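Local coordinates for uncharacterized protein (Wolinella succinogenes, PDB 3JYG) that is of unknown function but belongs to the 6-pyruvoyl tetrahydropterin synthase family and binds a zinc ion, at residues A[17-21]-A[137-141]. Sequence-based numbering, arbitrary orientation.
With ZN (zinc ion), chain G.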
ATOM      1  N   HIS A  17      25.047  -1.358   0.606  1.00 15.98           N
ATOM      2  CA  HIS A  17      25.295  -1.758  -0.751  1.00 17.14           C
ATOM      3  C   HIS A  17      25.821  -0.565  -1.512  1.00 17.93           C
ATOM      4  O   HIS A  17      25.973   0.541  -0.948  1.00 16.86           O
ATOM      5  CB  HIS A  17      24.025  -2.383  -1.418  1.00 16.76           C
ATOM      6  CG  HIS A  17      23.033  -1.391  -1.978  1.00 18.23           C
ATOM      7  ND1 HIS A  17      22.222  -1.688  -3.053  1.00 20.76           N
ATOM      8  CD2 HIS A  17      22.708  -0.128  -1.604  1.00 18.37           C
ATOM      9  CE1 HIS A  17      21.445  -0.653  -3.322  1.00 21.32           C
ATOM     10  NE2 HIS A  17      21.727   0.307  -2.458  1.00 22.10           N
ATOM     11  N   ARG A  18      26.110  -0.814  -2.785  1.00 18.47           N
ATOM     12  CA  ARG A  18      26.214   0.254  -3.752  1.00 18.80           C
ATOM     13  C   ARG A  18      25.740  -0.286  -5.114  1.00 18.01           C
ATOM     14  O   ARG A  18      25.836  -1.483  -5.382  1.00 19.07           O
ATOM     15  CB  ARG A  18      27.653   0.805  -3.811  1.00 20.73           C
ATOM     16  CG  ARG A  18      28.597   0.058  -4.715  1.00 18.76           C
ATOM     17  CD  ARG A  18      29.974   0.743  -4.781  1.00 17.77           C
ATOM     18  NE  ARG A  18      30.767   0.234  -5.908  1.00 14.49           N
ATOM     19  CZ  ARG A  18      31.278   0.996  -6.881  1.00 15.22           C
ATOM     20  NH1 ARG A  18      31.079   2.329  -6.917  1.00 12.82           N
ATOM     21  NH2 ARG A  18      32.010   0.419  -7.828  1.00 15.52           N
ATOM     22  N   VAL A  19      25.241   0.617  -5.942  1.00 16.88           N
ATOM     23  CA  VAL A  19      24.762   0.299  -7.280  1.00 17.32           C
ATOM     24  C   VAL A  19      25.819   0.845  -8.208  1.00 15.45           C
ATOM     25  O   VAL A  19      25.821   2.026  -8.506  1.00 15.25           O
ATOM     26  CB  VAL A  19      23.437   1.026  -7.561  1.00 17.29           C
ATOM     27  CG1 VAL A  19      22.890   0.645  -8.954  1.00 16.94           C
ATOM     28  CG2 VAL A  19      22.420   0.678  -6.462  1.00 18.06           C
ATOM     29  N   TRP A  20      26.711  -0.028  -8.643  1.00 15.57           N
ATOM     30  CA  TRP A  20      28.009   0.389  -9.192  1.00 15.34           C
ATOM     31  C   TRP A  20      27.816   0.947 -10.613  1.00 16.45           C
ATOM     32  O   TRP A  20      28.543   1.817 -11.046  1.00 16.95           O
ATOM     33  CB  TRP A  20      29.016  -0.781  -9.128  1.00 14.84           C
ATOM     34  CG  TRP A  20      28.670  -2.027  -9.964  1.00 15.60           C
ATOM     35  CD1 TRP A  20      28.107  -3.222  -9.515  1.00 10.13           C
ATOM     36  CD2 TRP A  20      28.890  -2.194 -11.383  1.00 16.57           C
ATOM     37  NE1 TRP A  20      27.973  -4.099 -10.580  1.00 16.57           N
ATOM     38  CE2 TRP A  20      28.442  -3.494 -11.728  1.00 17.77           C
ATOM     39  CE3 TRP A  20      29.439  -1.359 -12.395  1.00 15.77           C
ATOM     40  CZ2 TRP A  20      28.508  -3.993 -13.060  1.00 17.55           C
ATOM     41  CZ3 TRP A  20      29.517  -1.850 -13.695  1.00 17.03           C
ATOM     42  CH2 TRP A  20      29.057  -3.160 -14.011  1.00 18.45           C
ATOM     43  N   SER A  21      26.791   0.443 -11.292  1.00 17.17           N
ATOM     44  CA  SER A  21      26.528   0.756 -12.673  1.00 19.53           C
ATOM     45  C   SER A  21      25.588   1.958 -12.892  1.00 20.50           C
ATOM     46  O   SER A  21      25.191   2.237 -14.029  1.00 21.45           O
ATOM     47  CB  SER A  21      25.865  -0.472 -13.292  1.00 20.54           C
ATOM     48  OG  SER A  21      24.626  -0.741 -12.637  1.00 19.97           O
ATOM     49  N   PHE A 137      24.297  -9.999  -9.572  1.00 16.30           N
ATOM     50  CA  PHE A 137      23.467  -8.953 -10.133  1.00 16.12           C
ATOM     51  C   PHE A 137      23.803  -7.683  -9.402  1.00 16.61           C
ATOM     52  O   PHE A 137      24.277  -7.726  -8.249  1.00 16.35           O
ATOM     53  CB  PHE A 137      21.939  -9.213 -10.001  1.00 15.69           C
ATOM     54  CG  PHE A 137      21.458  -9.565  -8.599  1.00 18.33           C
ATOM     55  CD1 PHE A 137      21.134 -10.904  -8.277  1.00 17.58           C
ATOM     56  CD2 PHE A 137      21.257  -8.589  -7.625  1.00 15.05           C
ATOM     57  CE1 PHE A 137      20.679 -11.259  -6.973  1.00 17.30           C
ATOM     58  CE2 PHE A 137      20.782  -8.920  -6.331  1.00 14.43           C
ATOM     59  CZ  PHE A 137      20.491 -10.250  -5.998  1.00 12.51           C
ATOM     60  N   VAL A 138      23.534  -6.555 -10.048  1.00 16.10           N
ATOM     61  CA  VAL A 138      23.728  -5.247  -9.389  1.00 16.08           C
ATOM     62  C   VAL A 138      22.590  -5.129  -8.395  1.00 14.53           C
ATOM     63  O   VAL A 138      21.412  -5.266  -8.764  1.00 13.05           O
ATOM     64  CB  VAL A 138      23.751  -4.091 -10.405  1.00 15.73           C
ATOM     65  CG1 VAL A 138      22.364  -3.956 -11.166  1.00 20.30           C
ATOM     66  CG2 VAL A 138      24.098  -2.772  -9.733  1.00 19.21           C
ATOM     67  N   PRO A 139      22.924  -4.915  -7.109  1.00 14.41           N
ATOM     68  CA  PRO A 139      21.842  -5.058  -6.079  1.00 14.15           C
ATOM     69  C   PRO A 139      20.930  -3.819  -5.961  1.00 15.50           C
ATOM     70  O   PRO A 139      20.872  -3.186  -4.885  1.00 15.27           O
ATOM     71  CB  PRO A 139      22.616  -5.314  -4.771  1.00 13.85           C
ATOM     72  CG  PRO A 139      23.998  -4.604  -5.018  1.00 14.58           C
ATOM     73  CD  PRO A 139      24.276  -4.736  -6.527  1.00 13.66           C
ATOM     74  N   THR A 140      20.232  -3.500  -7.054  1.00 14.59           N
ATOM     75  CA  THR A 140      19.174  -2.490  -7.066  1.00 14.51           C
ATOM     76  C   THR A 140      17.949  -3.055  -6.353  1.00 14.53           C
ATOM     77  O   THR A 140      17.844  -4.272  -6.198  1.00 13.61           O
ATOM     78  CB  THR A 140      18.732  -2.188  -8.500  1.00 14.47           C
ATOM     79  OG1 THR A 140      18.380  -3.408  -9.169  1.00 14.11           O
ATOM     80  CG2 THR A 140      19.870  -1.542  -9.301  1.00 14.37           C
ATOM     81  N   SER A 141      17.018  -2.184  -5.952  1.00 13.62           N
ATOM     82  CA  SER A 141      15.716  -2.631  -5.461  1.00 15.08           C
ATOM     83  C   SER A 141      15.022  -3.605  -6.367  1.00 14.38           C
ATOM     84  O   SER A 141      14.515  -4.595  -5.898  1.00 15.14           O
ATOM     85  CB  SER A 141      14.805  -1.430  -5.251  1.00 13.38           C
ATOM     86  OG  SER A 141      15.413  -0.674  -4.219  1.00 22.12           O
TER
HETATM   87 ZN    ZN G 200      20.840   2.481  -2.541  1.00 28.83          ZN
HETATM   88  O   HOH W   1      19.018   1.444  -3.893  1.00 34.60           O
HETATM   89  O   HOH W   2      19.815   4.578  -3.012  1.00 23.93           O
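His17 reaches two partners through the two nitrogens of one imidazole: NE2 binds the zinc ion at 2.4 Å, while ND1 meets Pro139 O at 2.7 Å. The carbonyl oxygen lies at the ring edge, near its plane, but it sits beside the ND1-CE1 edge, 3.0 Å from His17 CE1, so the hydrogen bond is bent to 127° at the hydrogen and therefore weak. It nonetheless gives the ring a second contact that should limit its rotation and may modestly strengthen NE2 as a donor to the metal. Pro139 also brings its pyrrolidine ring to the loop 17-21, with CG 3.6 Å from Arg18 O. This proline is the centre of an inverse gamma turn, closed by Thr140 N bonding to Val138 O at 2.7 Å, which probably sets the orientation of the Pro139 carbonyl toward His17.

Next to this polar contact, Val19, Val138 and Thr140 form a small apolar cluster. Val19 CG1, set anti to the backbone N (chi1 -178°), touches Val138 CG2 at 3.7 Å and also meets the methyl of Thr140, the side chains there running roughly at right angles. The same Val138 methyl packs against Ser21 OG and approaches Trp20 CD1 at 4.0 Å, oblique to the indole, whose NE1 is hydrogen-bonded to Asp84.

A second subunit closes over the cluster, with Met59 of that chain against Val19 and Thr140; Thr140, the N-cap of helix 141-155, also hydrogen-bonds through OG1 to Gly58 O of the same neighbour. His40, His42 and two waters complete the zinc coordination, a three-histidine site characteristic of the 6-pyruvoyl tetrahydropterin synthase family, here bordered by the loop leading into helix 141-155.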